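Local coordinates for protein Rik1-associated factor 1 (Schizosaccharomyces pombe, PDB 4O9D) that contributes, as a subunit of the Clr4 methyltransferase complex, to heterochromatin establishment through histone H3K9 methylation, represented here by its WD-repeat propeller, at residues Y181-E187 against I200-F206; E234-S238 against A250-T254; N257-Y261 against C271-T275; F274-Q278 against T302-D306; Q278-H283 against S295-Q301. All coordinates share one frame. Numbering follows the deposited sequence.

Contact 1: residues Y181-E187 against I200-F206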
# COMPACT_ATOMS: atom_id res chain seq x y z
N TYR A 181 16.33 -8.71 10.85
CA TYR A 181 15.08 -8.51 10.12
C TYR A 181 14.85 -7.07 9.67
O TYR A 181 15.37 -6.12 10.27
CB TYR A 181 13.87 -8.95 10.96
CG TYR A 181 13.77 -10.45 11.21
CD1 TYR A 181 14.56 -11.35 10.51
CD2 TYR A 181 12.89 -10.94 12.15
CE1 TYR A 181 14.45 -12.73 10.74
CE2 TYR A 181 12.78 -12.30 12.39
CZ TYR A 181 13.57 -13.19 11.68
OH TYR A 181 13.46 -14.54 11.92
N SER A 182 14.08 -6.91 8.61
CA SER A 182 13.69 -5.57 8.14
C SER A 182 12.25 -5.34 8.55
O SER A 182 11.46 -6.27 8.53
CB SER A 182 13.84 -5.47 6.64
OG SER A 182 15.23 -5.45 6.28
N ALA A 183 11.93 -4.12 8.97
CA ALA A 183 10.55 -3.75 9.23
C ALA A 183 9.99 -3.28 7.90
O ALA A 183 10.44 -2.26 7.35
CB ALA A 183 10.45 -2.66 10.27
N SER A 184 9.00 -4.01 7.39
CA SER A 184 8.49 -3.72 6.05
C SER A 184 6.97 -3.46 5.95
O SER A 184 6.51 -3.08 4.87
CB SER A 184 8.86 -4.87 5.10
OG SER A 184 10.28 -4.97 4.97
N LEU A 185 6.21 -3.70 7.02
CA LEU A 185 4.76 -3.45 7.02
C LEU A 185 4.40 -2.73 8.29
O LEU A 185 4.99 -3.01 9.33
CB LEU A 185 3.98 -4.77 6.97
CG LEU A 185 4.45 -5.65 5.81
CD1 LEU A 185 3.96 -7.10 6.00
CD2 LEU A 185 3.97 -5.05 4.53
N ILE A 186 3.39 -1.87 8.26
CA ILE A 186 3.02 -1.15 9.49
C ILE A 186 1.59 -0.64 9.41
O ILE A 186 1.15 -0.15 8.36
CB ILE A 186 4.06 -0.01 9.77
CG1 ILE A 186 4.19 0.30 11.27
CG2 ILE A 186 3.73 1.28 8.94
CD1 ILE A 186 5.50 1.04 11.63
N GLU A 187 0.85 -0.79 10.51
CA GLU A 187 -0.53 -0.30 10.59
C GLU A 187 -0.88 0.11 12.03
O GLU A 187 -0.43 -0.51 13.00
CB GLU A 187 -1.56 -1.38 10.16
CG GLU A 187 -1.34 -2.02 8.79
CD GLU A 187 -1.86 -1.17 7.61
OE1 GLU A 187 -1.31 -1.34 6.48
OE2 GLU A 187 -2.81 -0.37 7.81
N ILE A 200 1.06 -2.21 14.67
CA ILE A 200 1.41 -3.55 14.23
C ILE A 200 2.59 -3.41 13.27
O ILE A 200 2.55 -2.58 12.36
CB ILE A 200 0.21 -4.20 13.48
CG1 ILE A 200 -1.04 -4.23 14.37
CG2 ILE A 200 0.58 -5.58 12.97
CD1 ILE A 200 -2.39 -4.26 13.52
N ILE A 201 3.64 -4.19 13.47
CA ILE A 201 4.76 -4.16 12.53
C ILE A 201 5.07 -5.55 11.97
O ILE A 201 5.21 -6.53 12.71
CB ILE A 201 6.04 -3.67 13.19
CG1 ILE A 201 5.82 -2.28 13.79
CG2 ILE A 201 7.19 -3.63 12.16
CD1 ILE A 201 7.10 -1.64 14.29
N GLY A 202 5.24 -5.62 10.66
CA GLY A 202 5.54 -6.89 10.02
C GLY A 202 6.98 -6.85 9.58
O GLY A 202 7.42 -5.84 9.04
N TYR A 203 7.70 -7.95 9.82
CA TYR A 203 9.12 -8.02 9.48
C TYR A 203 9.39 -9.06 8.38
O TYR A 203 8.70 -10.09 8.29
CB TYR A 203 9.96 -8.37 10.73
CG TYR A 203 9.86 -7.36 11.86
CD1 TYR A 203 8.78 -7.38 12.75
CD2 TYR A 203 10.86 -6.43 12.08
CE1 TYR A 203 8.69 -6.46 13.81
CE2 TYR A 203 10.77 -5.49 13.13
CZ TYR A 203 9.70 -5.53 13.99
OH TYR A 203 9.62 -4.62 15.03
N ASP A 204 10.41 -8.81 7.57
CA ASP A 204 10.87 -9.80 6.60
C ASP A 204 12.40 -9.79 6.61
O ASP A 204 13.00 -9.09 7.40
CB ASP A 204 10.28 -9.54 5.21
CG ASP A 204 10.61 -8.15 4.65
OD1 ASP A 204 11.52 -7.46 5.18
OD2 ASP A 204 9.98 -7.75 3.65
N SER A 205 13.04 -10.57 5.74
CA SER A 205 14.49 -10.72 5.80
C SER A 205 15.15 -10.73 4.42
O SER A 205 14.98 -11.66 3.65
CB SER A 205 14.83 -12.01 6.52
OG SER A 205 14.15 -13.10 5.89
N PHE A 206 15.95 -9.70 4.13
CA PHE A 206 16.64 -9.61 2.84
C PHE A 206 17.99 -10.32 2.84
O PHE A 206 18.55 -10.62 1.78
CB PHE A 206 16.85 -8.15 2.45
CG PHE A 206 15.57 -7.41 2.18
CD1 PHE A 206 14.82 -6.91 3.22
CD2 PHE A 206 15.14 -7.22 0.88
CE1 PHE A 206 13.65 -6.24 2.98
CE2 PHE A 206 13.97 -6.54 0.63
CZ PHE A 206 13.22 -6.05 1.68
O HOH W 1 16.69 -7.90 6.41

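Contact 2: residues E234-S238 against A250-T254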
# COMPACT_ATOMS: atom_id res chain seq x y z
N GLU A 234 8.54 -16.06 9.76
CA GLU A 234 8.14 -16.15 8.35
C GLU A 234 8.17 -14.70 7.84
O GLU A 234 8.02 -13.76 8.62
CB GLU A 234 6.71 -16.71 8.22
CG GLU A 234 6.53 -18.12 8.85
CD GLU A 234 5.06 -18.55 9.00
OE1 GLU A 234 4.12 -17.73 8.81
OE2 GLU A 234 4.86 -19.73 9.34
N ALA A 235 8.36 -14.53 6.54
CA ALA A 235 8.47 -13.21 5.93
C ALA A 235 7.08 -12.67 5.62
O ALA A 235 6.40 -13.14 4.70
CB ALA A 235 9.29 -13.28 4.65
N PHE A 236 6.66 -11.67 6.38
CA PHE A 236 5.36 -11.08 6.18
C PHE A 236 5.37 -10.10 5.02
O PHE A 236 6.30 -9.31 4.86
CB PHE A 236 4.85 -10.45 7.47
CG PHE A 236 4.35 -11.47 8.44
CD1 PHE A 236 5.25 -12.24 9.17
CD2 PHE A 236 3.01 -11.73 8.57
CE1 PHE A 236 4.80 -13.23 10.02
CE2 PHE A 236 2.55 -12.72 9.41
CZ PHE A 236 3.43 -13.47 10.13
N THR A 237 4.33 -10.21 4.20
CA THR A 237 4.25 -9.54 2.92
C THR A 237 3.11 -8.54 2.86
O THR A 237 3.15 -7.63 2.06
CB THR A 237 4.08 -10.56 1.75
OG1 THR A 237 2.88 -11.35 1.93
CG2 THR A 237 5.29 -11.49 1.64
N SER A 238 2.08 -8.68 3.69
CA SER A 238 0.95 -7.80 3.53
C SER A 238 0.06 -7.77 4.79
O SER A 238 -0.09 -8.77 5.45
CB SER A 238 0.14 -8.30 2.32
OG SER A 238 -1.16 -7.80 2.32
N ALA A 250 -2.90 -10.81 7.98
CA ALA A 250 -1.50 -10.66 7.62
C ALA A 250 -1.08 -11.88 6.83
O ALA A 250 -1.38 -13.00 7.23
CB ALA A 250 -0.67 -10.57 8.85
N SER A 251 -0.37 -11.67 5.74
CA SER A 251 0.10 -12.80 4.94
C SER A 251 1.61 -12.93 5.05
O SER A 251 2.32 -11.95 5.21
CB SER A 251 -0.32 -12.65 3.47
OG SER A 251 0.31 -11.49 2.87
N SER A 252 2.11 -14.16 4.96
CA SER A 252 3.55 -14.37 4.91
C SER A 252 3.94 -15.41 3.86
O SER A 252 3.12 -16.23 3.44
CB SER A 252 4.03 -14.85 6.29
OG SER A 252 3.46 -16.13 6.57
N ASN A 253 5.21 -15.36 3.45
CA ASN A 253 5.84 -16.43 2.67
C ASN A 253 6.68 -17.27 3.64
O ASN A 253 7.28 -16.72 4.58
CB ASN A 253 6.75 -15.84 1.57
CG ASN A 253 5.97 -15.03 0.51
OD1 ASN A 253 4.77 -15.20 0.35
ND2 ASN A 253 6.67 -14.16 -0.19
N THR A 254 6.72 -18.59 3.43
CA THR A 254 7.40 -19.52 4.34
C THR A 254 8.46 -20.29 3.55
O THR A 254 8.68 -20.01 2.38
CB THR A 254 6.40 -20.51 5.00
OG1 THR A 254 6.05 -21.54 4.08
CG2 THR A 254 5.14 -19.78 5.45

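Contact 3: residues N257-Y261 against C271-T275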
# COMPACT_ATOMS: atom_id res chain seq x y z
N ASN A 257 5.04 -23.08 1.25
CA ASN A 257 3.91 -22.37 0.76
C ASN A 257 3.63 -21.08 1.53
O ASN A 257 4.28 -20.77 2.43
CB ASN A 257 2.70 -23.28 0.83
CG ASN A 257 2.33 -23.66 2.25
OD1 ASN A 257 3.07 -24.35 2.91
ND2 ASN A 257 1.18 -23.20 2.71
N GLY A 258 2.66 -20.33 1.11
CA GLY A 258 2.27 -19.13 1.79
C GLY A 258 1.23 -19.35 2.84
O GLY A 258 0.54 -20.30 2.81
N ARG A 259 1.13 -18.43 3.76
CA ARG A 259 0.10 -18.47 4.80
C ARG A 259 -0.61 -17.13 4.99
O ARG A 259 -0.02 -16.07 4.78
CB ARG A 259 0.72 -18.96 6.12
CG ARG A 259 0.84 -20.51 6.15
CD ARG A 259 1.59 -21.04 7.35
NE ARG A 259 0.86 -20.90 8.61
CZ ARG A 259 -0.05 -21.77 9.03
NH1 ARG A 259 -0.37 -22.81 8.28
NH2 ARG A 259 -0.65 -21.59 10.20
N VAL A 260 -1.88 -17.19 5.40
CA VAL A 260 -2.62 -15.99 5.78
C VAL A 260 -3.21 -16.17 7.17
O VAL A 260 -3.85 -17.21 7.49
CB VAL A 260 -3.80 -15.68 4.82
CG1 VAL A 260 -4.41 -14.33 5.20
CG2 VAL A 260 -3.35 -15.68 3.37
N TYR A 261 -2.99 -15.16 8.00
CA TYR A 261 -3.54 -15.15 9.35
C TYR A 261 -4.64 -14.14 9.50
O TYR A 261 -4.58 -13.06 8.91
CB TYR A 261 -2.43 -14.82 10.36
CG TYR A 261 -1.28 -15.77 10.27
CD1 TYR A 261 -1.28 -16.95 10.98
CD2 TYR A 261 -0.19 -15.49 9.45
CE1 TYR A 261 -0.22 -17.84 10.90
CE2 TYR A 261 0.87 -16.36 9.35
CZ TYR A 261 0.86 -17.54 10.08
OH TYR A 261 1.89 -18.43 9.98
N CYS A 271 -6.51 -15.77 15.29
CA CYS A 271 -7.76 -16.49 15.46
C CYS A 271 -7.95 -17.59 14.42
O CYS A 271 -8.35 -18.70 14.73
CB CYS A 271 -8.93 -15.50 15.41
SG CYS A 271 -9.18 -14.65 16.98
N LEU A 272 -7.65 -17.27 13.17
CA LEU A 272 -7.80 -18.23 12.07
C LEU A 272 -6.54 -18.18 11.22
O LEU A 272 -5.84 -17.15 11.15
CB LEU A 272 -8.98 -17.85 11.18
CG LEU A 272 -10.33 -17.53 11.81
CD1 LEU A 272 -11.19 -16.76 10.81
CD2 LEU A 272 -11.06 -18.79 12.27
N ASN A 273 -6.22 -19.29 10.59
CA ASN A 273 -5.14 -19.30 9.63
C ASN A 273 -5.52 -20.12 8.40
O ASN A 273 -6.34 -21.04 8.48
CB ASN A 273 -3.91 -19.88 10.26
CG ASN A 273 -4.09 -21.32 10.61
OD1 ASN A 273 -4.02 -22.20 9.74
ND2 ASN A 273 -4.36 -21.58 11.88
N PHE A 274 -4.92 -19.78 7.27
CA PHE A 274 -5.19 -20.46 6.01
C PHE A 274 -3.83 -20.75 5.39
O PHE A 274 -2.85 -20.01 5.60
CB PHE A 274 -5.98 -19.53 5.07
CG PHE A 274 -7.18 -18.92 5.71
CD1 PHE A 274 -7.05 -17.80 6.52
CD2 PHE A 274 -8.44 -19.47 5.51
CE1 PHE A 274 -8.16 -17.23 7.13
CE2 PHE A 274 -9.55 -18.92 6.11
CZ PHE A 274 -9.42 -17.80 6.91
N THR A 275 -3.77 -21.82 4.61
CA THR A 275 -2.57 -22.14 3.90
C THR A 275 -2.87 -22.18 2.41
O THR A 275 -3.97 -22.56 1.98
CB THR A 275 -1.99 -23.47 4.37
OG1 THR A 275 -2.90 -24.52 4.02
CG2 THR A 275 -1.82 -23.44 5.86
O HOH W 2 -2.41 -24.63 9.39

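Contact 4: residues F274-Q278 against T302-D306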
# COMPACT_ATOMS: atom_id res chain seq x y z
N PHE A 274 -4.92 -19.78 7.27
CA PHE A 274 -5.19 -20.46 6.01
C PHE A 274 -3.83 -20.75 5.39
O PHE A 274 -2.85 -20.01 5.60
CB PHE A 274 -5.98 -19.53 5.07
CG PHE A 274 -7.18 -18.92 5.71
CD1 PHE A 274 -7.05 -17.80 6.52
CD2 PHE A 274 -8.44 -19.47 5.51
CE1 PHE A 274 -8.16 -17.23 7.13
CE2 PHE A 274 -9.55 -18.92 6.11
CZ PHE A 274 -9.42 -17.80 6.91
N THR A 275 -3.77 -21.82 4.61
CA THR A 275 -2.57 -22.14 3.90
C THR A 275 -2.87 -22.18 2.41
O THR A 275 -3.97 -22.56 1.98
CB THR A 275 -1.99 -23.47 4.37
OG1 THR A 275 -2.90 -24.52 4.02
CG2 THR A 275 -1.82 -23.44 5.86
N THR A 276 -1.89 -21.79 1.63
CA THR A 276 -2.05 -21.73 0.18
C THR A 276 -0.82 -22.29 -0.44
O THR A 276 0.28 -22.20 0.14
CB THR A 276 -2.14 -20.27 -0.30
OG1 THR A 276 -2.19 -20.25 -1.74
CG2 THR A 276 -0.93 -19.51 0.13
N THR A 277 -0.96 -22.81 -1.65
CA THR A 277 0.18 -23.29 -2.42
C THR A 277 1.01 -22.18 -3.07
O THR A 277 2.11 -22.43 -3.56
CB THR A 277 -0.29 -24.25 -3.52
OG1 THR A 277 -1.36 -23.65 -4.23
CG2 THR A 277 -0.76 -25.55 -2.91
N GLN A 278 0.48 -20.95 -3.08
CA GLN A 278 1.23 -19.82 -3.63
C GLN A 278 2.56 -19.63 -2.92
O GLN A 278 2.62 -19.56 -1.70
CB GLN A 278 0.41 -18.53 -3.49
CG GLN A 278 -0.87 -18.59 -4.28
CD GLN A 278 -1.83 -17.51 -3.89
OE1 GLN A 278 -2.30 -17.47 -2.75
NE2 GLN A 278 -2.13 -16.62 -4.83
N THR A 302 -5.89 -15.43 -7.36
CA THR A 302 -6.27 -15.10 -5.98
C THR A 302 -7.06 -16.25 -5.39
O THR A 302 -8.11 -16.64 -5.95
CB THR A 302 -7.18 -13.85 -5.95
OG1 THR A 302 -6.48 -12.70 -6.44
CG2 THR A 302 -7.71 -13.59 -4.54
N PHE A 303 -6.57 -16.82 -4.30
CA PHE A 303 -7.35 -17.81 -3.55
C PHE A 303 -8.32 -17.08 -2.62
O PHE A 303 -7.97 -16.06 -2.06
CB PHE A 303 -6.43 -18.76 -2.75
CG PHE A 303 -5.75 -19.82 -3.60
CD1 PHE A 303 -4.63 -19.52 -4.33
CD2 PHE A 303 -6.26 -21.11 -3.66
CE1 PHE A 303 -4.01 -20.46 -5.11
CE2 PHE A 303 -5.65 -22.06 -4.44
CZ PHE A 303 -4.52 -21.74 -5.17
N VAL A 304 -9.54 -17.61 -2.49
CA VAL A 304 -10.55 -17.04 -1.59
C VAL A 304 -11.10 -18.09 -0.64
O VAL A 304 -11.34 -19.21 -1.07
CB VAL A 304 -11.72 -16.49 -2.37
CG1 VAL A 304 -12.71 -15.81 -1.39
CG2 VAL A 304 -11.22 -15.49 -3.44
N TRP A 305 -11.29 -17.71 0.63
CA TRP A 305 -11.81 -18.61 1.66
C TRP A 305 -13.01 -17.98 2.34
O TRP A 305 -13.07 -16.78 2.53
CB TRP A 305 -10.76 -18.86 2.77
CG TRP A 305 -9.56 -19.62 2.37
CD1 TRP A 305 -9.41 -20.98 2.35
CD2 TRP A 305 -8.30 -19.07 1.95
NE1 TRP A 305 -8.15 -21.31 1.93
CE2 TRP A 305 -7.44 -20.16 1.69
CE3 TRP A 305 -7.82 -17.77 1.77
CZ2 TRP A 305 -6.12 -19.99 1.26
CZ3 TRP A 305 -6.50 -17.60 1.34
CH2 TRP A 305 -5.67 -18.71 1.08
N ASP A 306 -13.96 -18.82 2.72
CA ASP A 306 -15.04 -18.45 3.60
C ASP A 306 -14.53 -18.74 4.99
O ASP A 306 -14.26 -19.89 5.33
CB ASP A 306 -16.24 -19.36 3.30
CG ASP A 306 -17.41 -19.14 4.25
OD1 ASP A 306 -17.25 -18.56 5.34
OD2 ASP A 306 -18.51 -19.57 3.87
O HOH W 3 -6.68 -23.97 1.76

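Contact 5: residues Q278-H283 against S295-Q301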
# COMPACT_ATOMS: atom_id res chain seq x y z
N GLN A 278 0.48 -20.95 -3.08
CA GLN A 278 1.23 -19.82 -3.63
C GLN A 278 2.56 -19.63 -2.92
O GLN A 278 2.62 -19.56 -1.70
CB GLN A 278 0.41 -18.53 -3.49
CG GLN A 278 -0.87 -18.59 -4.28
CD GLN A 278 -1.83 -17.51 -3.89
OE1 GLN A 278 -2.30 -17.47 -2.75
NE2 GLN A 278 -2.13 -16.62 -4.83
N LYS A 279 3.64 -19.53 -3.69
CA LYS A 279 4.95 -19.41 -3.10
C LYS A 279 5.31 -17.96 -2.78
O LYS A 279 6.26 -17.72 -2.03
CB LYS A 279 5.99 -20.03 -4.03
CG LYS A 279 6.26 -19.21 -5.26
CD LYS A 279 6.65 -20.10 -6.44
CE LYS A 279 7.43 -19.32 -7.48
NZ LYS A 279 8.50 -20.17 -8.09
N ASP A 280 4.56 -17.00 -3.32
CA ASP A 280 4.83 -15.59 -3.05
C ASP A 280 3.53 -14.81 -2.98
O ASP A 280 2.92 -14.52 -4.02
CB ASP A 280 5.73 -15.00 -4.14
CG ASP A 280 6.38 -13.68 -3.73
OD1 ASP A 280 5.89 -13.01 -2.78
OD2 ASP A 280 7.39 -13.31 -4.36
N ILE A 281 3.09 -14.46 -1.77
CA ILE A 281 1.84 -13.72 -1.64
C ILE A 281 2.12 -12.21 -1.67
O ILE A 281 2.92 -11.68 -0.85
CB ILE A 281 1.09 -14.07 -0.32
CG1 ILE A 281 0.78 -15.56 -0.21
CG2 ILE A 281 -0.20 -13.26 -0.20
CD1 ILE A 281 -0.01 -15.90 1.09
N ASN A 282 1.48 -11.52 -2.61
CA ASN A 282 1.62 -10.06 -2.72
C ASN A 282 0.61 -9.32 -1.83
O ASN A 282 0.95 -8.30 -1.23
CB ASN A 282 1.39 -9.58 -4.16
CG ASN A 282 2.53 -9.96 -5.11
OD1 ASN A 282 3.64 -10.27 -4.70
ND2 ASN A 282 2.23 -9.93 -6.40
N HIS A 283 -0.64 -9.80 -1.77
CA HIS A 283 -1.71 -9.07 -1.07
C HIS A 283 -2.72 -10.02 -0.45
O HIS A 283 -3.22 -10.93 -1.14
CB HIS A 283 -2.47 -8.13 -2.04
CG HIS A 283 -1.61 -7.09 -2.68
ND1 HIS A 283 -1.13 -5.99 -1.99
CD2 HIS A 283 -1.12 -6.98 -3.95
CE1 HIS A 283 -0.38 -5.26 -2.80
NE2 HIS A 283 -0.37 -5.83 -3.99
N SER A 295 -6.08 -14.21 -0.95
CA SER A 295 -4.63 -14.23 -1.06
C SER A 295 -4.25 -14.14 -2.55
O SER A 295 -4.51 -15.08 -3.32
CB SER A 295 -4.08 -15.53 -0.47
OG SER A 295 -2.69 -15.65 -0.73
N SER A 296 -3.67 -13.02 -2.96
CA SER A 296 -3.33 -12.82 -4.37
C SER A 296 -1.83 -12.93 -4.54
O SER A 296 -1.05 -12.29 -3.81
CB SER A 296 -3.80 -11.46 -4.91
OG SER A 296 -5.16 -11.19 -4.61
N GLY A 297 -1.39 -13.70 -5.52
CA GLY A 297 0.03 -13.99 -5.60
C GLY A 297 0.71 -13.67 -6.90
O GLY A 297 0.08 -13.18 -7.85
N THR A 298 2.00 -13.98 -6.92
CA THR A 298 2.82 -13.86 -8.11
C THR A 298 2.46 -14.93 -9.12
O THR A 298 2.93 -14.87 -10.25
CB THR A 298 4.34 -13.99 -7.80
OG1 THR A 298 4.63 -15.32 -7.34
CG2 THR A 298 4.77 -12.96 -6.72
N ASP A 299 1.62 -15.90 -8.72
CA ASP A 299 1.05 -16.87 -9.68
C ASP A 299 -0.08 -16.29 -10.53
O ASP A 299 -0.69 -17.00 -11.35
CB ASP A 299 0.56 -18.15 -9.00
CG ASP A 299 -0.50 -17.91 -7.93
OD1 ASP A 299 -0.83 -16.74 -7.62
OD2 ASP A 299 -0.99 -18.92 -7.37
N ASN A 300 -0.35 -15.01 -10.35
CA ASN A 300 -1.39 -14.35 -11.12
C ASN A 300 -2.77 -14.93 -10.83
O ASN A 300 -3.61 -15.00 -11.71
CB ASN A 300 -1.07 -14.46 -12.62
CG ASN A 300 -1.29 -13.15 -13.38
OD1 ASN A 300 -1.25 -12.05 -12.80
ND2 ASN A 300 -1.53 -13.26 -14.68
N GLN A 301 -3.03 -15.36 -9.59
CA GLN A 301 -4.39 -15.76 -9.24
C GLN A 301 -4.62 -15.47 -7.77
O GLN A 301 -3.67 -15.25 -7.04
CB GLN A 301 -4.63 -17.24 -9.55
CG GLN A 301 -3.72 -18.19 -8.79
CD GLN A 301 -3.72 -19.59 -9.40
OE1 GLN A 301 -4.29 -19.80 -10.49
NE2 GLN A 301 -3.06 -20.53 -8.73
O HOH W 4 2.85 -17.14 -5.97
O HOH W 5 -5.89 -10.66 -2.15

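Contact 1: residues Y181-E187 against I200-F206
The innermost two strands of a propeller blade form an antiparallel hairpin, interrupted by a classic beta bulge. Ser184 and Leu185 both face Gly202, whose O accepts from Ser184 N (2.9 Å) and Leu185 N (3.2 Å); Gly202 N returns a bond to Leu185 O (2.9 Å). A CB on Gly202 would collide with Leu185 CD1. On either side of the bulge, two-way backbone pairs hold Ser182 to Asp204 (Ser182 N to Asp204 O, 2.7 Å) and Glu187 to Ile200 (Ile200 N to Glu187 O, 2.8 Å). Ala183, Ile186, Ile201 and Tyr203 make an apolar face, with Ala183 CB 3.9 Å from Ile201 CG2 and Ile186 CG1 4.0 Å from Ile201 CG1. The bulge turns Ser184 toward the partner strand, so its OG donates to Asp204 OD1 (2.8 Å); it also bonds His134 of the preceding blade. Ser182 OG bonds Lys149 O and accepts from a water, itself accepting from Phe206 N. The hairpin thus has one polar end, tied to that blade, and one apolar face.

Contact 2: residues E234-S238 against A250-T254
Glu234 comes first, its carboxylate reaching over the partner strand: OE1 accepts from Ser252 OG (2.8 Å) and also bonds Tyr261 OH, while CD lies 3.8 Å from Thr254 CG2. Ala235 then pairs with Asn253 in both directions, Ala235 N to Asn253 O (3.1 Å) and Asn253 N to Ala235 O (2.8 Å). At Phe236, opposite Ser252 in a non-hydrogen-bonded pair, the CA atoms close to 4.0 Å; the ring covers Ser252, whose CB sits 3.8 Å from its centroid almost on the normal, a CH-pi contact, and Phe236 CD2 touches Ala250 CB (3.9 Å). Thr237 is the extra residue of a beta bulge. Its N donates to Ser251 O (2.8 Å), and its OG1 accepts from Ser251 OG (2.7 Å) while also bonding Ile281 O of the next blade. Past the bulge, Ser238 O receives Ser251 N (2.9 Å), and Ser238 OG bonds Ala284 N. Asn253 reaches the same neighbour, its amide bonding Ile281 N and the Asp280 carboxylate. Such a bulged inner hairpin, whose hydroxyl and amide groups bond the backbone and a carboxylate of the following blade, is a building block of this beta propeller, in which successive blades pack round a central channel.

Contact 3: residues N257-Y261 against C271-T275
Arg259 bends its long side chain back along one face of the sheet, its guanidinium end coming toward the partner strand: NE donates to Tyr261 OH (3.0 Å), and NH1 donates to a water (3.0 Å) that in turn donates to Asn273 OD1 (2.9 Å), bridging the strands. Tyr261 OH has a further partner in Glu234. Below, the backbones run antiparallel, axes 4.7 Å apart at closest, at 160°, held by the Val260–Phe274 pair: Val260 N to Phe274 O (3.0 Å) and Phe274 N to Val260 O (2.8 Å). The flanking pairs, Arg259 with Thr275 and Tyr261 with Asn273, are non-hydrogen-bonded, and CA-H...O contacts such as Asn273 CA to Val260 O (3.3 Å) fill in. Val260 and Phe274 share the other face, with Val260 CB 4.2 Å from Phe274 CD1. These are the outer two strands of the blade: strand 258-264 also pairs with strand 247-253, strand 269-276 is the outermost edge, and the Val260–Phe274 face packs on Val293 in strand 292-297 of the next blade.

Contact 4: residues F274-Q278 against T302-D306
This is face-to-face packing between adjacent propeller blades, not strand pairing: the edge strand 269-276 of one blade lies over strand 301-306, third in the next, with axes 9.3 Å apart and no direct hydrogen bond across. Trp305 fills the gap. Phe274 CB rests over its six-membered ring, 3.8 Å from the centroid in a CH-pi contact, and Phe274 CD2 comes to 3.3 Å from Trp305 CG, the two aromatic planes meeting obliquely. A water donates to Thr275 O (3.1 Å) and accepts from Trp305 NE1 (3.0 Å). Further along, Thr276 OG1 sits over the face of the Phe303 ring, 3.6 Å from its CD1. An ST turn shapes this end, Gln278 N donating to Thr276 OG1 (3.1 Å), which donates to Gln278 OE1 (3.0 Å); that OE1 also accepts from Ser295 OG in strand 292-297. Trp305-Asp306 occupies the place of the WD dipeptide that names these repeats. The seam is therefore mainly aromatic and apolar, with one water satisfying the indole nitrogen.

Contact 5: residues Q278-H283 against S295-Q301
The side chain of Gln278 lies across the end of strand 295-297 and the turn after it, overlapping Ser295, Gly297 and Asp299. Its OE1 accepts from Ser295 OG (2.7 Å) and bonds Thr276 OG1 as well; its NE2 donates to Ser295 O (3.2 Å) and to Asp299 OD1 (3.1 Å). Asp299 belongs to a type I turn, Gly297 to Asn300, and its OD1 also takes Gln301 N (3.3 Å), an Asx turn. Gln278, Ser295 and Asp299 probably correspond to three of the four members of the classic WD-repeat tetrad, its His, Ser/Thr and Asp, with glutamine in the histidine position. Beside them the two innermost strands of this blade pair through a classic beta bulge: Asn282 N (2.9 Å) and His283 N (3.2 Å) both donate to Ser296 O, and Ser296 N returns to His283 O (2.8 Å). Thr298 N donates to Asp280 O (3.1 Å), closing the open end of the hairpin. A water accepts from Asp280 N (3.2 Å) and bonds Thr298 OG1 (2.9 Å).

Overall arrangement
The five contacts follow the chain through three successive blades of an eight-bladed propeller. Contact 1 joins the inner strands of one blade; contacts 2 and 3, centres about 9 Å apart, belong to one four-stranded sheet, as its inner and outer hairpins. Contact 4 crosses from the outermost strand of the second blade to the third strand of the next, sharing Phe274 and Thr275 with contact 3 and Gln278 with contact 5, the inner hairpin nested in its loop. Contacts 1 and 2 touch through Tyr203 and Phe236, contacts 2 and 5 through Asn253 and Ile281; contacts 1 and 4 lie about 22 Å apart, centre to centre. Hairpins within blades and this seam give one continuous arc of the WD-repeat domain.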